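Local coordinates for membrane-associated protein VP24 (Marburg virus - Musoke, Kenya, 1980, PDB 4OR8) that may act as a minor matrix protein, taking part in assembly of the viral nucleocapsid and in budding of the virion, at residues D118-Q123 with F175-T180; A41-E46 with W52-G57; Q201-R206 with L212-R217. All coordinates share one frame; numbering follows the deposited sequence.

Interaction 1 (D118-Q123 with F175-T180)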
loop_
_atom_site.group_PDB
_atom_site.type_symbol
_atom_site.label_atom_id
_atom_site.label_comp_id
_atom_site.label_asym_id
_atom_site.label_seq_id
_atom_site.Cartn_x
_atom_site.Cartn_y
_atom_site.Cartn_z
ATOM N N ASP B 118 -12.714 -1.500 19.534
ATOM C CA ASP B 118 -13.446 -2.474 18.716
ATOM C C ASP B 118 -14.352 -3.350 19.585
ATOM O O ASP B 118 -13.922 -3.874 20.612
ATOM C CB ASP B 118 -12.487 -3.351 17.896
ATOM C CG ASP B 118 -13.193 -4.088 16.757
ATOM O OD1 ASP B 118 -13.826 -3.415 15.912
ATOM O OD2 ASP B 118 -13.125 -5.336 16.701
ATOM N N GLN B 119 -15.604 -3.506 19.164
ATOM C CA GLN B 119 -16.602 -4.252 19.934
ATOM C C GLN B 119 -16.258 -5.733 20.092
ATOM O O GLN B 119 -16.653 -6.376 21.065
ATOM C CB GLN B 119 -17.996 -4.103 19.308
ATOM C CG GLN B 119 -18.132 -4.672 17.892
ATOM C CD GLN B 119 -17.513 -3.778 16.822
ATOM O OE1 GLN B 119 -17.438 -2.557 16.980
ATOM N NE2 GLN B 119 -17.065 -4.389 15.728
ATOM N N GLU B 120 -15.519 -6.267 19.129
ATOM C CA GLU B 120 -15.168 -7.676 19.136
ATOM C C GLU B 120 -14.021 -7.926 20.107
ATOM O O GLU B 120 -13.833 -9.041 20.589
ATOM C CB GLU B 120 -14.781 -8.126 17.728
ATOM C CG GLU B 120 -14.778 -9.629 17.529
ATOM C CD GLU B 120 -14.675 -10.013 16.066
ATOM O OE1 GLU B 120 -14.526 -9.101 15.225
ATOM O OE2 GLU B 120 -14.745 -11.224 15.760
ATOM N N LEU B 121 -13.263 -6.874 20.396
ATOM C CA LEU B 121 -12.126 -6.967 21.305
ATOM C C LEU B 121 -12.533 -6.823 22.770
ATOM O O LEU B 121 -12.036 -7.542 23.637
ATOM C CB LEU B 121 -11.086 -5.905 20.955
ATOM C CG LEU B 121 -9.939 -5.726 21.953
ATOM C CD1 LEU B 121 -9.226 -7.053 22.207
ATOM C CD2 LEU B 121 -8.958 -4.686 21.443
ATOM N N GLN B 122 -13.445 -5.894 23.031
ATOM C CA GLN B 122 -13.838 -5.548 24.389
ATOM C C GLN B 122 -14.901 -6.492 24.926
ATOM O O GLN B 122 -15.490 -6.263 25.984
ATOM C CB GLN B 122 -14.339 -4.112 24.407
ATOM C CG GLN B 122 -13.277 -3.124 24.022
ATOM C CD GLN B 122 -13.825 -1.737 23.946
ATOM O OE1 GLN B 122 -14.910 -1.518 23.406
ATOM N NE2 GLN B 122 -13.094 -0.780 24.505
ATOM N N GLN B 123 -15.129 -7.570 24.193
ATOM C CA GLN B 123 -16.201 -8.479 24.533
ATOM C C GLN B 123 -15.673 -9.628 25.395
ATOM O O GLN B 123 -16.402 -10.188 26.216
ATOM C CB GLN B 123 -16.908 -8.941 23.255
ATOM C CG GLN B 123 -17.323 -10.382 23.228
ATOM C CD GLN B 123 -16.239 -11.275 22.667
ATOM O OE1 GLN B 123 -15.100 -10.843 22.472
ATOM N NE2 GLN B 123 -16.587 -12.528 22.399
ATOM N N PHE B 175 -7.141 -4.737 12.235
ATOM C CA PHE B 175 -6.351 -4.428 11.055
ATOM C C PHE B 175 -6.843 -5.268 9.894
ATOM O O PHE B 175 -6.980 -4.779 8.774
ATOM C CB PHE B 175 -4.872 -4.725 11.303
ATOM C CG PHE B 175 -4.194 -3.728 12.192
ATOM C CD1 PHE B 175 -4.742 -2.476 12.398
ATOM C CD2 PHE B 175 -3.003 -4.044 12.817
ATOM C CE1 PHE B 175 -4.114 -1.557 13.216
ATOM C CE2 PHE B 175 -2.370 -3.130 13.634
ATOM C CZ PHE B 175 -2.926 -1.884 13.833
ATOM N N ASN B 176 -7.116 -6.534 10.180
ATOM C CA ASN B 176 -7.576 -7.470 9.166
ATOM C C ASN B 176 -8.933 -7.102 8.576
ATOM O O ASN B 176 -9.160 -7.268 7.376
ATOM C CB ASN B 176 -7.621 -8.888 9.734
ATOM C CG ASN B 176 -8.154 -9.893 8.737
ATOM O OD1 ASN B 176 -7.412 -10.402 7.898
ATOM N ND2 ASN B 176 -9.449 -10.183 8.819
ATOM N N LYS B 177 -9.840 -6.611 9.414
ATOM C CA LYS B 177 -11.162 -6.247 8.926
ATOM C C LYS B 177 -11.126 -4.919 8.167
ATOM O O LYS B 177 -12.010 -4.632 7.361
ATOM C CB LYS B 177 -12.198 -6.234 10.058
ATOM C CG LYS B 177 -11.990 -5.165 11.103
ATOM C CD LYS B 177 -12.587 -5.586 12.442
ATOM C CE LYS B 177 -14.023 -6.064 12.300
ATOM N NZ LYS B 177 -14.606 -6.457 13.616
ATOM N N MET B 178 -10.091 -4.123 8.414
ATOM C CA MET B 178 -9.876 -2.895 7.655
ATOM C C MET B 178 -9.562 -3.208 6.197
ATOM O O MET B 178 -9.858 -2.416 5.301
ATOM C CB MET B 178 -8.731 -2.087 8.253
ATOM C CG MET B 178 -9.056 -1.398 9.558
ATOM S SD MET B 178 -7.663 -0.380 10.081
ATOM C CE MET B 178 -7.443 0.634 8.625
ATOM N N PHE B 179 -8.954 -4.365 5.965
ATOM C CA PHE B 179 -8.642 -4.800 4.610
ATOM C C PHE B 179 -9.849 -5.408 3.901
ATOM O O PHE B 179 -9.770 -5.780 2.731
ATOM C CB PHE B 179 -7.466 -5.774 4.611
ATOM C CG PHE B 179 -6.139 -5.103 4.784
ATOM C CD1 PHE B 179 -5.499 -4.529 3.701
ATOM C CD2 PHE B 179 -5.538 -5.031 6.029
ATOM C CE1 PHE B 179 -4.280 -3.901 3.852
ATOM C CE2 PHE B 179 -4.317 -4.402 6.186
ATOM C CZ PHE B 179 -3.687 -3.837 5.095
ATOM N N THR B 180 -10.968 -5.507 4.609
ATOM C CA THR B 180 -12.204 -5.916 3.962
ATOM C C THR B 180 -12.841 -4.709 3.280
ATOM O O THR B 180 -13.708 -4.859 2.423
ATOM C CB THR B 180 -13.198 -6.571 4.944
ATOM O OG1 THR B 180 -13.730 -5.583 5.833
ATOM C CG2 THR B 180 -12.509 -7.665 5.749
#
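Lys177 reaches from helix 161-178 to the loop 118-123 and meets three consecutive residues there, Asp118, Glu120 and, between them, Gln119. In each of the three pairs the closest approach is made by its ammonium nitrogen, NZ. The backbones stay well apart: the closest CA atoms, those of Asp118 and Phe175, are 10.6 Å from each other, and the two segments bury just 110 Å² between them.

The ionic part comes first. Lys177 NZ donates a hydrogen bond to Glu120 OE1 at 3.1 Å, and the pair is also a salt bridge; the nitrogen meets the carboxylate oxygen nearly along its C-O axis. A second, long salt bridge joins Lys177 NZ to Asp118 OD2 at 3.6 Å, which makes the three residues a small salt-bridge network. Asp118 approaches the lysine from the opposite direction, whereas Glu120 comes at it obliquely on an extended chain. Lys177 starts with CG between its backbone N and carbonyl carbon (chi1 66°) and bends again at chi3 (-50°), a course that brings NZ to the two carboxylates. Two negative groups so close would be expected to favour the charged form of the lysine.

The uncharged polar contact is looser. Gln119 NE2 lies 3.8 Å from Lys177 NZ, and since both nitrogens are donors this is proximity without a hydrogen bond.

Backbone bonding shapes the loop side: Asp118 O accepts from Leu121 N at 3.1 Å and from Gln122 N at 3.2 Å, bending the loop into a turn whose residues 119-121 have helical backbone angles without forming a regular helix.

Towards the interior, Leu121 packs on Ile166 and Leu167, and Asp118 on Phe174, all of helix 161-178. Phe175 and Met178 turn to helices 104-115 and 240-244. The bridge itself spans from the loop between helices 104-115 and 127-142 to the C-terminal end of helix 161-178.

Interaction 2 (A41-E46 with W52-G57)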
loop_
_atom_site.group_PDB
_atom_site.type_symbol
_atom_site.label_atom_id
_atom_site.label_comp_id
_atom_site.label_asym_id
_atom_site.label_seq_id
_atom_site.Cartn_x
_atom_site.Cartn_y
_atom_site.Cartn_z
ATOM N N ALA B 41 1.741 0.405 27.483
ATOM C CA ALA B 41 1.635 1.762 28.002
ATOM C C ALA B 41 2.699 2.672 27.402
ATOM O O ALA B 41 2.782 3.854 27.741
ATOM C CB ALA B 41 1.726 1.759 29.518
ATOM N N ARG B 42 3.507 2.118 26.504
ATOM C CA ARG B 42 4.565 2.881 25.852
ATOM C C ARG B 42 4.262 3.129 24.379
ATOM O O ARG B 42 3.649 2.297 23.709
ATOM C CB ARG B 42 5.904 2.153 25.976
ATOM C CG ARG B 42 6.405 1.980 27.396
ATOM C CD ARG B 42 7.699 1.185 27.411
ATOM N NE ARG B 42 7.537 -0.121 28.043
ATOM C CZ ARG B 42 8.410 -1.118 27.934
ATOM N NH1 ARG B 42 9.508 -0.968 27.204
ATOM N NH2 ARG B 42 8.182 -2.270 28.549
ATOM N N TRP B 43 4.701 4.280 23.883
ATOM C CA TRP B 43 4.621 4.598 22.464
ATOM C C TRP B 43 5.999 5.034 21.980
ATOM O O TRP B 43 6.325 6.222 21.986
ATOM C CB TRP B 43 3.591 5.699 22.219
ATOM C CG TRP B 43 3.432 6.079 20.778
ATOM C CD1 TRP B 43 3.975 7.162 20.151
ATOM C CD2 TRP B 43 2.675 5.377 19.783
ATOM N NE1 TRP B 43 3.602 7.180 18.829
ATOM C CE2 TRP B 43 2.804 6.094 18.577
ATOM C CE3 TRP B 43 1.902 4.213 19.796
ATOM C CZ2 TRP B 43 2.189 5.687 17.394
ATOM C CZ3 TRP B 43 1.292 3.809 18.620
ATOM C CH2 TRP B 43 1.440 4.544 17.436
ATOM N N ILE B 44 6.808 4.062 21.567
ATOM C CA ILE B 44 8.205 4.316 21.235
ATOM C C ILE B 44 8.424 4.597 19.752
ATOM O O ILE B 44 8.595 3.673 18.958
ATOM C CB ILE B 44 9.104 3.128 21.641
ATOM C CG1 ILE B 44 8.745 2.632 23.044
ATOM C CG2 ILE B 44 10.571 3.525 21.563
ATOM C CD1 ILE B 44 8.985 3.653 24.134
ATOM N N LYS B 45 8.427 5.874 19.386
ATOM C CA LYS B 45 8.713 6.269 18.015
ATOM C C LYS B 45 10.194 6.586 17.856
ATOM O O LYS B 45 10.788 7.253 18.700
ATOM C CB LYS B 45 7.889 7.492 17.614
ATOM C CG LYS B 45 7.951 7.801 16.127
ATOM C CD LYS B 45 7.670 9.265 15.834
ATOM C CE LYS B 45 8.829 10.144 16.275
ATOM N NZ LYS B 45 8.581 11.581 15.979
ATOM N N GLU B 46 10.786 6.106 16.770
ATOM C CA GLU B 46 12.188 6.376 16.486
ATOM C C GLU B 46 12.457 6.306 14.990
ATOM O O GLU B 46 12.003 5.381 14.315
ATOM C CB GLU B 46 13.091 5.401 17.242
ATOM C CG GLU B 46 12.641 3.951 17.174
ATOM C CD GLU B 46 13.611 3.011 17.866
ATOM O OE1 GLU B 46 14.785 3.397 18.047
ATOM O OE2 GLU B 46 13.199 1.890 18.233
ATOM N N TRP B 52 10.017 5.830 10.053
ATOM C CA TRP B 52 10.066 5.638 11.498
ATOM C C TRP B 52 9.733 4.217 11.920
ATOM O O TRP B 52 9.159 3.439 11.161
ATOM C CB TRP B 52 9.090 6.584 12.200
ATOM C CG TRP B 52 9.209 8.010 11.787
ATOM C CD1 TRP B 52 9.986 8.967 12.365
ATOM C CD2 TRP B 52 8.520 8.647 10.706
ATOM N NE1 TRP B 52 9.824 10.164 11.711
ATOM C CE2 TRP B 52 8.931 9.993 10.688
ATOM C CE3 TRP B 52 7.597 8.208 9.753
ATOM C CZ2 TRP B 52 8.450 10.907 9.752
ATOM C CZ3 TRP B 52 7.121 9.115 8.825
ATOM C CH2 TRP B 52 7.547 10.450 8.832
ATOM N N THR B 53 10.097 3.893 13.151
ATOM C CA THR B 53 9.646 2.666 13.780
ATOM C C THR B 53 8.900 3.019 15.056
ATOM O O THR B 53 9.386 3.794 15.880
ATOM C CB THR B 53 10.813 1.724 14.102
ATOM O OG1 THR B 53 11.271 1.106 12.892
ATOM C CG2 THR B 53 10.374 0.641 15.072
ATOM N N VAL B 54 7.704 2.467 15.204
ATOM C CA VAL B 54 6.956 2.644 16.434
ATOM C C VAL B 54 6.688 1.301 17.084
ATOM O O VAL B 54 6.120 0.399 16.467
ATOM C CB VAL B 54 5.635 3.379 16.204
ATOM C CG1 VAL B 54 4.883 3.502 17.511
ATOM C CG2 VAL B 54 5.897 4.751 15.606
ATOM N N LYS B 55 7.120 1.174 18.332
ATOM C CA LYS B 55 6.883 -0.036 19.102
ATOM C C LYS B 55 5.777 0.188 20.116
ATOM O O LYS B 55 5.829 1.119 20.922
ATOM C CB LYS B 55 8.165 -0.491 19.803
ATOM C CG LYS B 55 9.262 -0.915 18.842
ATOM C CD LYS B 55 10.471 -1.459 19.576
ATOM C CE LYS B 55 11.544 -1.902 18.594
ATOM N NZ LYS B 55 12.711 -2.518 19.280
ATOM N N TRP B 56 4.763 -0.663 20.055
ATOM C CA TRP B 56 3.682 -0.644 21.026
ATOM C C TRP B 56 3.195 -2.067 21.226
ATOM O O TRP B 56 2.909 -2.770 20.260
ATOM C CB TRP B 56 2.540 0.252 20.555
ATOM C CG TRP B 56 1.353 0.184 21.447
ATOM C CD1 TRP B 56 1.105 0.955 22.542
ATOM C CD2 TRP B 56 0.249 -0.720 21.333
ATOM N NE1 TRP B 56 -0.087 0.593 23.115
ATOM C CE2 TRP B 56 -0.632 -0.436 22.392
ATOM C CE3 TRP B 56 -0.079 -1.741 20.437
ATOM C CZ2 TRP B 56 -1.823 -1.133 22.578
ATOM C CZ3 TRP B 56 -1.257 -2.432 20.623
ATOM C CH2 TRP B 56 -2.116 -2.126 21.683
ATOM N N GLY B 57 3.099 -2.490 22.481
ATOM C CA GLY B 57 2.823 -3.881 22.778
ATOM C C GLY B 57 3.934 -4.717 22.176
ATOM O O GLY B 57 5.108 -4.375 22.304
#
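A beta hairpin made of strands 44-48 and 51-56 pairs Ile44 with Lys55, Lys45 with Val54 and Glu46 with Thr53. The strand axes run at 168°, close to antiparallel. In the hydrogen-bonded pair Ile44-Lys55, Ile44 N reaches Lys55 O at 3.2 Å and Lys55 N reaches Ile44 O at 3.0 Å. Glu46 and Thr53 repeat the pattern, with Thr53 N to Glu46 O at 2.7 Å, while Lys45 and Val54 form the non-hydrogen-bonded pair between them.

The hairpin is two-thirds of an antiparallel three-stranded sheet, whose third strand, 59-64, bonds to the far side of 51-56. On the face bearing Lys45 and Val54, the Trp43 indole lies flat over a methyl: Val54 CG1 sits 3.4 Å from the centroid of its six-membered ring, 8° off the normal, a CH-pi contact. With CG of Trp43 anti to its backbone N (chi1 -179°), the ring swings over to the opposing strand. Val54 CG2, the other branch, meets Lys45 CG at 3.7 Å. The Trp56 side chain runs at about a right angle to that of Trp43, its CB 4.1 Å from Trp43 CE3, and the edge of its ring, at CD1, approaches Arg42 O at 3.1 Å.

Around this cluster, Arg109 makes a cation-pi contact with Trp43, which also packs on Leu112 and Trp139. On the other face, where Ile44, Glu46, Thr53 and Lys55 project, Thr53 packs against Glu82 of the second subunit.

Interaction 3 (Q201-R206 with L212-R217); sequences QIIITR and LVEVRR
Leu212 and Thr205 form the hydrogen-bonded pair nearest the turn of the hairpin. Leu212 N donates to Thr205 O at 2.7 Å, and Leu212 O accepts from Thr205 N at 2.9 Å. Thr205 OG1 has its own hydrogen bond, to Ser192 OG on the adjoining strand.

Val213 is in the non-hydrogen-bonded position opposite Ile204; both side chains project to the face covered by helix 104-115, where Val213 packs on Ile110 and Leu111.

Glu214 pairs with Ile203 through Ile203 N to Glu214 O, 2.8 Å, with the donor in the carbonyl plane, and through the return bond from Glu214 N. Its side chain runs beside that of Ile203. Carboxylate atom OE2 takes Arg216 NE at 2.9 Å in a salt bridge, the oxygen lying 26° out of the guanidinium plane, while OE1 is hydrogen-bonded to Tyr22 OH of the second subunit.

Val215 returns to the helix-covered face, its CG2 4.1 Å from CG1 of Ile202.

Arg216 closes the ladder with a nearly straight bond from its N to Gln201 O at 2.8 Å (174° at the hydrogen); the reciprocal bond from Gln201 N is weak. Extended from CG to NE, the arginine lies alongside Gln201, whose OE1 approaches Arg216 CD at 3.4 Å, with amide and guanidinium planes 57° apart.

Paired bonds at every second residue mark antiparallel strands, and the short connection between 201-206 and 210-221 makes them a beta hairpin. Its second strand is the middle one of a five-stranded mixed sheet, with 201-206 beside it, an apolar face on helix 104-115 and a mixed face, with Glu214 and Arg216 beside Ile203 and Leu212, towards the second subunit.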
loop_
_atom_site.group_PDB
_atom_site.type_symbol
_atom_site.label_atom_id
_atom_site.label_comp_id
_atom_site.label_asym_id
_atom_site.label_seq_id
_atom_site.Cartn_x
_atom_site.Cartn_y
_atom_site.Cartn_z
ATOM N N GLN B 201 -15.315 13.064 15.863
ATOM C CA GLN B 201 -15.693 12.157 14.790
ATOM C C GLN B 201 -14.475 11.678 14.007
ATOM O O GLN B 201 -13.753 12.478 13.416
ATOM C CB GLN B 201 -16.680 12.836 13.842
ATOM C CG GLN B 201 -17.414 11.865 12.936
ATOM C CD GLN B 201 -18.207 12.563 11.850
ATOM O OE1 GLN B 201 -17.726 13.510 11.224
ATOM N NE2 GLN B 201 -19.430 12.099 11.620
ATOM N N ILE B 202 -14.256 10.368 14.000
ATOM C CA ILE B 202 -13.117 9.788 13.299
ATOM C C ILE B 202 -13.572 8.967 12.096
ATOM O O ILE B 202 -14.460 8.125 12.211
ATOM C CB ILE B 202 -12.282 8.903 14.238
ATOM C CG1 ILE B 202 -11.846 9.701 15.468
ATOM C CG2 ILE B 202 -11.074 8.334 13.509
ATOM C CD1 ILE B 202 -11.055 8.894 16.469
ATOM N N ILE B 203 -12.959 9.220 10.943
ATOM C CA ILE B 203 -13.299 8.509 9.715
ATOM C C ILE B 203 -12.071 7.923 9.022
ATOM O O ILE B 203 -11.139 8.645 8.669
ATOM C CB ILE B 203 -14.045 9.421 8.725
ATOM C CG1 ILE B 203 -15.439 9.754 9.258
ATOM C CG2 ILE B 203 -14.154 8.750 7.368
ATOM C CD1 ILE B 203 -15.655 11.217 9.564
ATOM N N ILE B 204 -12.083 6.610 8.822
ATOM C CA ILE B 204 -10.993 5.922 8.137
ATOM C C ILE B 204 -11.437 5.424 6.767
ATOM O O ILE B 204 -12.346 4.606 6.660
ATOM C CB ILE B 204 -10.487 4.730 8.960
ATOM C CG1 ILE B 204 -10.034 5.202 10.341
ATOM C CG2 ILE B 204 -9.359 4.012 8.231
ATOM C CD1 ILE B 204 -9.773 4.075 11.310
ATOM N N THR B 205 -10.785 5.915 5.721
ATOM C CA THR B 205 -11.157 5.570 4.355
ATOM C C THR B 205 -9.999 4.906 3.612
ATOM O O THR B 205 -8.858 5.373 3.672
ATOM C CB THR B 205 -11.597 6.821 3.578
ATOM O OG1 THR B 205 -12.681 7.454 4.267
ATOM C CG2 THR B 205 -12.039 6.456 2.173
ATOM N N ARG B 206 -10.288 3.813 2.915
ATOM C CA ARG B 206 -9.258 3.149 2.129
ATOM C C ARG B 206 -9.091 3.795 0.756
ATOM O O ARG B 206 -10.045 3.902 -0.018
ATOM C CB ARG B 206 -9.551 1.658 1.974
ATOM C CG ARG B 206 -8.465 0.920 1.221
ATOM C CD ARG B 206 -8.707 -0.576 1.195
ATOM N NE ARG B 206 -7.522 -1.283 0.714
ATOM C CZ ARG B 206 -7.379 -2.603 0.731
ATOM N NH1 ARG B 206 -8.350 -3.375 1.204
ATOM N NH2 ARG B 206 -6.262 -3.153 0.276
ATOM N N LEU B 212 -6.681 6.603 4.610
ATOM C CA LEU B 212 -6.770 8.008 4.971
ATOM C C LEU B 212 -7.472 8.120 6.316
ATOM O O LEU B 212 -8.636 7.754 6.446
ATOM C CB LEU B 212 -7.543 8.779 3.901
ATOM C CG LEU B 212 -7.262 10.276 3.757
ATOM C CD1 LEU B 212 -5.788 10.531 3.480
ATOM C CD2 LEU B 212 -8.123 10.864 2.652
ATOM N N VAL B 213 -6.751 8.609 7.321
ATOM C CA VAL B 213 -7.311 8.754 8.659
ATOM C C VAL B 213 -7.678 10.207 8.926
ATOM O O VAL B 213 -6.812 11.080 8.961
ATOM C CB VAL B 213 -6.334 8.263 9.738
ATOM C CG1 VAL B 213 -6.901 8.525 11.122
ATOM C CG2 VAL B 213 -6.034 6.782 9.548
ATOM N N GLU B 214 -8.968 10.453 9.118
ATOM C CA GLU B 214 -9.489 11.808 9.257
ATOM C C GLU B 214 -10.188 12.011 10.600
ATOM O O GLU B 214 -11.003 11.188 11.014
ATOM C CB GLU B 214 -10.461 12.091 8.114
ATOM C CG GLU B 214 -11.411 13.238 8.367
ATOM C CD GLU B 214 -12.489 13.336 7.305
ATOM O OE1 GLU B 214 -12.506 12.483 6.391
ATOM O OE2 GLU B 214 -13.320 14.266 7.386
ATOM N N VAL B 215 -9.870 13.110 11.277
ATOM C CA VAL B 215 -10.494 13.418 12.561
ATOM C C VAL B 215 -11.118 14.813 12.597
ATOM O O VAL B 215 -10.446 15.812 12.334
ATOM C CB VAL B 215 -9.486 13.308 13.723
ATOM C CG1 VAL B 215 -10.159 13.651 15.046
ATOM C CG2 VAL B 215 -8.882 11.920 13.774
ATOM N N ARG B 216 -12.405 14.877 12.922
ATOM C CA ARG B 216 -13.080 16.158 13.109
ATOM C C ARG B 216 -13.341 16.383 14.592
ATOM O O ARG B 216 -14.168 15.704 15.198
ATOM C CB ARG B 216 -14.389 16.202 12.323
ATOM C CG ARG B 216 -14.216 16.010 10.823
ATOM C CD ARG B 216 -15.560 15.934 10.121
ATOM N NE ARG B 216 -15.424 15.747 8.679
ATOM C CZ ARG B 216 -16.450 15.647 7.840
ATOM N NH1 ARG B 216 -17.695 15.717 8.296
ATOM N NH2 ARG B 216 -16.235 15.477 6.543
ATOM N N ARG B 217 -12.620 17.335 15.175
ATOM C CA ARG B 217 -12.694 17.573 16.609
ATOM C C ARG B 217 -13.050 19.021 16.934
ATOM O O ARG B 217 -13.305 19.830 16.041
ATOM C CB ARG B 217 -11.361 17.215 17.267
ATOM C CG ARG B 217 -10.197 18.068 16.793
ATOM C CD ARG B 217 -8.999 17.923 17.715
ATOM N NE ARG B 217 -8.383 16.601 17.630
ATOM C CZ ARG B 217 -7.198 16.364 17.078
ATOM N NH1 ARG B 217 -6.492 17.365 16.564
ATOM N NH2 ARG B 217 -6.713 15.129 17.046
#

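How the interactions relate
The three contacts follow one another along the chain in the order 2, 1, 3. Interactions 1 and 3 are in direct touch, with centres 16 Å apart: Met178 CE meets Ile204 CG2 at 3.9 Å, and Phe179 O lies 3.2 Å from Arg206 NH1, joining the end of helix 161-178 to the larger sheet. Interaction 2 belongs to a separate three-stranded sheet, its nearest atoms about 7 Å from interaction 1 and about 11 Å from interaction 3, on the opposite side of the chain's centre from the latter. Helix 104-115 links all three, packing Leu112 on Trp43, Leu111 on Phe175 and Ile110 on Val213. Interactions 2 and 3 both also reach the second subunit.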